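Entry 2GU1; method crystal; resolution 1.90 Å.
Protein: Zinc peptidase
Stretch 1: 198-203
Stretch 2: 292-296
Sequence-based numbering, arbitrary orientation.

Stretch 1 (198-203) ERAFNR
Stretch 2, residues 292-296: VKRGQ

Arginine is often introduced as a partner for acids, yet its long aliphatic stem and flat guanidinium also let it settle against backbone and even against other cations. The contact between residues 198-203 and 292-296 of this zinc peptidase is a compact example. It buries 333 Å² in total, and three residues supply most of that area: Arg-294 with 131 Å², Arg-199 with 86 Å² and Asn-202 with 53 Å².

Stretch 1 is a loop without regular secondary structure, extended from Glu-198 to Asn-202 (phi/psi -121/139, -69/152, -76/177, -110/161 and -88/150) and bending at Arg-203 (-73/-40). Stretch 2 enters at Val-292 (-124/161) and Lys-293 (-106/163), then folds into a type II turn from Lys-293 to Gln-296. Arg-294 (-63/125) and Gly-295 (91/-5) occupy the turn's central positions, and Gln-296 N donates to Lys-293 O at 3.1 Å. In addition, Lys-293 N donates to Gln-296 OE1 at 2.8 Å, with Gln-296 at chi1 -170°, chi2 -178° and chi3 -32°. Glycine suits the third position, since a CB at these backbone angles would jam against the preceding carbonyl oxygen. In register, the CA atoms of Phe-201 and Arg-294 are nearest, 6.9 Å apart. From first to last CA, the stretches run in roughly the same direction.

Arg-294 leaves the turn with its CA-to-CB bond toward stretch 1, and rotamers t, t, p with chi4 -169° carry it alongside the loop. Its NH1 donates to Ala-200 O at 3.1 Å with an N-H...O angle of 146°. The carbonyl lies at the guanidinium edge, near its plane, where the N-H bonds point, and this is the sole direct hydrogen bond between the stretches. Farther back on the stem, Arg-294 CD lies 4.2 Å from Phe-201 C; the phenyl side chain itself, at chi1 -56° and chi2 139°, starts away from the contact.

Arg-199 also directs its CA-to-CB bond toward stretch 2, with chi1 -72°, chi2 -147°, chi3 -70° and chi4 172°. Each guanidinium CZ lies over a face of the other group, the planes well tilted, with Arg-199 CZ and Arg-294 CZ 4.1 Å apart. Arg-199 NH1 comes within 3.1 Å of Arg-294 NH2. Both atoms are donors, so this close approach is no hydrogen bond, and the like charges oppose it. A water bridges the two residues: it accepts from Arg-199 NH2 at 2.8 Å and donates to Arg-294 O at 2.9 Å. Lys-293, m at all four chi angles, starts sideways but curls nearer at its end, placing CE 3.6 Å and NZ 4.2 Å from Arg-199 NH2 and adding a third positive charge.

Asn-202, with chi1 -74° and chi2 -32°, directs its CA-to-CB bond toward the turn. Its ND2 packs 3.1 Å from Arg-294 CG and 3.8 Å from Gly-295 N, a polar amide resting against an aliphatic stem. One arginine can thus join carbonyl bonding, stem packing and a close approach of like charges in a single contact.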

# COMPACT_ATOMS: atom_id res chain seq x y z
N GLU A 198 -14.77 -12.03 1.31
CA GLU A 198 -14.28 -10.99 0.40
C GLU A 198 -14.20 -11.49 -1.04
O GLU A 198 -13.79 -12.62 -1.29
CB GLU A 198 -12.90 -10.51 0.88
CG GLU A 198 -12.97 -9.93 2.28
CD GLU A 198 -11.61 -9.57 2.86
OE1 GLU A 198 -10.85 -10.50 3.22
OE2 GLU A 198 -11.31 -8.37 2.94
N ARG A 199 -14.59 -10.64 -1.99
CA ARG A 199 -14.57 -11.05 -3.39
C ARG A 199 -13.17 -11.24 -3.95
O ARG A 199 -12.22 -10.62 -3.49
CB ARG A 199 -15.33 -10.04 -4.25
CG ARG A 199 -16.84 -10.08 -4.05
CD ARG A 199 -17.58 -9.76 -5.34
NE ARG A 199 -17.45 -8.36 -5.73
CZ ARG A 199 -17.87 -7.87 -6.89
NH1 ARG A 199 -18.44 -8.67 -7.78
NH2 ARG A 199 -17.71 -6.58 -7.16
N ALA A 200 -13.07 -12.12 -4.93
CA ALA A 200 -11.80 -12.40 -5.58
C ALA A 200 -11.47 -11.25 -6.52
O ALA A 200 -12.26 -10.33 -6.70
CB ALA A 200 -11.87 -13.72 -6.36
N PHE A 201 -10.29 -11.33 -7.14
CA PHE A 201 -9.84 -10.29 -8.05
C PHE A 201 -9.83 -10.76 -9.49
O PHE A 201 -9.84 -11.97 -9.77
CB PHE A 201 -8.40 -9.89 -7.72
CG PHE A 201 -8.19 -9.44 -6.30
CD1 PHE A 201 -7.06 -9.83 -5.60
CD2 PHE A 201 -9.08 -8.57 -5.69
CE1 PHE A 201 -6.81 -9.37 -4.30
CE2 PHE A 201 -8.85 -8.10 -4.39
CZ PHE A 201 -7.71 -8.49 -3.70
N ASN A 202 -9.82 -9.81 -10.41
CA ASN A 202 -9.71 -10.14 -11.82
C ASN A 202 -8.19 -10.18 -12.02
O ASN A 202 -7.46 -9.48 -11.33
CB ASN A 202 -10.32 -9.05 -12.70
CG ASN A 202 -11.83 -9.07 -12.68
OD1 ASN A 202 -12.44 -10.13 -12.55
ND2 ASN A 202 -12.45 -7.90 -12.84
N ARG A 203 -7.72 -10.99 -12.95
CA ARG A 203 -6.29 -11.08 -13.20
C ARG A 203 -5.74 -9.85 -13.94
O ARG A 203 -4.65 -9.37 -13.63
CB ARG A 203 -5.99 -12.34 -14.02
CG ARG A 203 -4.55 -12.44 -14.47
CD ARG A 203 -3.64 -12.73 -13.31
NE ARG A 203 -3.82 -14.11 -12.84
CZ ARG A 203 -3.24 -14.62 -11.76
NH1 ARG A 203 -2.44 -13.87 -11.01
NH2 ARG A 203 -3.47 -15.89 -11.43
N VAL A 292 -14.61 1.75 -5.39
CA VAL A 292 -14.76 1.20 -6.73
C VAL A 292 -15.10 -0.28 -6.67
O VAL A 292 -14.88 -0.94 -5.66
CB VAL A 292 -13.48 1.41 -7.56
CG1 VAL A 292 -13.23 2.90 -7.74
CG2 VAL A 292 -12.29 0.75 -6.87
N LYS A 293 -15.64 -0.79 -7.77
CA LYS A 293 -16.01 -2.19 -7.86
C LYS A 293 -15.02 -2.91 -8.76
O LYS A 293 -14.29 -2.27 -9.52
CB LYS A 293 -17.41 -2.33 -8.46
CG LYS A 293 -18.49 -1.50 -7.77
CD LYS A 293 -18.81 -2.03 -6.38
CE LYS A 293 -19.35 -3.45 -6.44
NZ LYS A 293 -20.56 -3.55 -7.32
N ARG A 294 -15.00 -4.23 -8.67
CA ARG A 294 -14.12 -5.03 -9.49
C ARG A 294 -14.50 -4.85 -10.96
O ARG A 294 -15.65 -5.06 -11.34
CB ARG A 294 -14.26 -6.51 -9.11
CG ARG A 294 -13.43 -7.47 -9.94
CD ARG A 294 -13.63 -8.90 -9.45
NE ARG A 294 -15.02 -9.33 -9.61
CZ ARG A 294 -15.52 -10.45 -9.09
NH1 ARG A 294 -14.75 -11.25 -8.37
NH2 ARG A 294 -16.79 -10.78 -9.32
N GLY A 295 -13.54 -4.45 -11.80
CA GLY A 295 -13.82 -4.27 -13.21
C GLY A 295 -14.27 -2.88 -13.60
O GLY A 295 -14.46 -2.58 -14.79
N GLN A 296 -14.44 -2.01 -12.61
CA GLN A 296 -14.87 -0.64 -12.86
C GLN A 296 -13.76 0.16 -13.55
O GLN A 296 -12.57 0.00 -13.23
CB GLN A 296 -15.24 0.04 -11.55
CG GLN A 296 -15.92 1.39 -11.71
CD GLN A 296 -16.22 2.05 -10.38
OE1 GLN A 296 -16.48 1.37 -9.39
NE2 GLN A 296 -16.19 3.38 -10.36
O HOH W 1 -18.01 -5.29 -9.60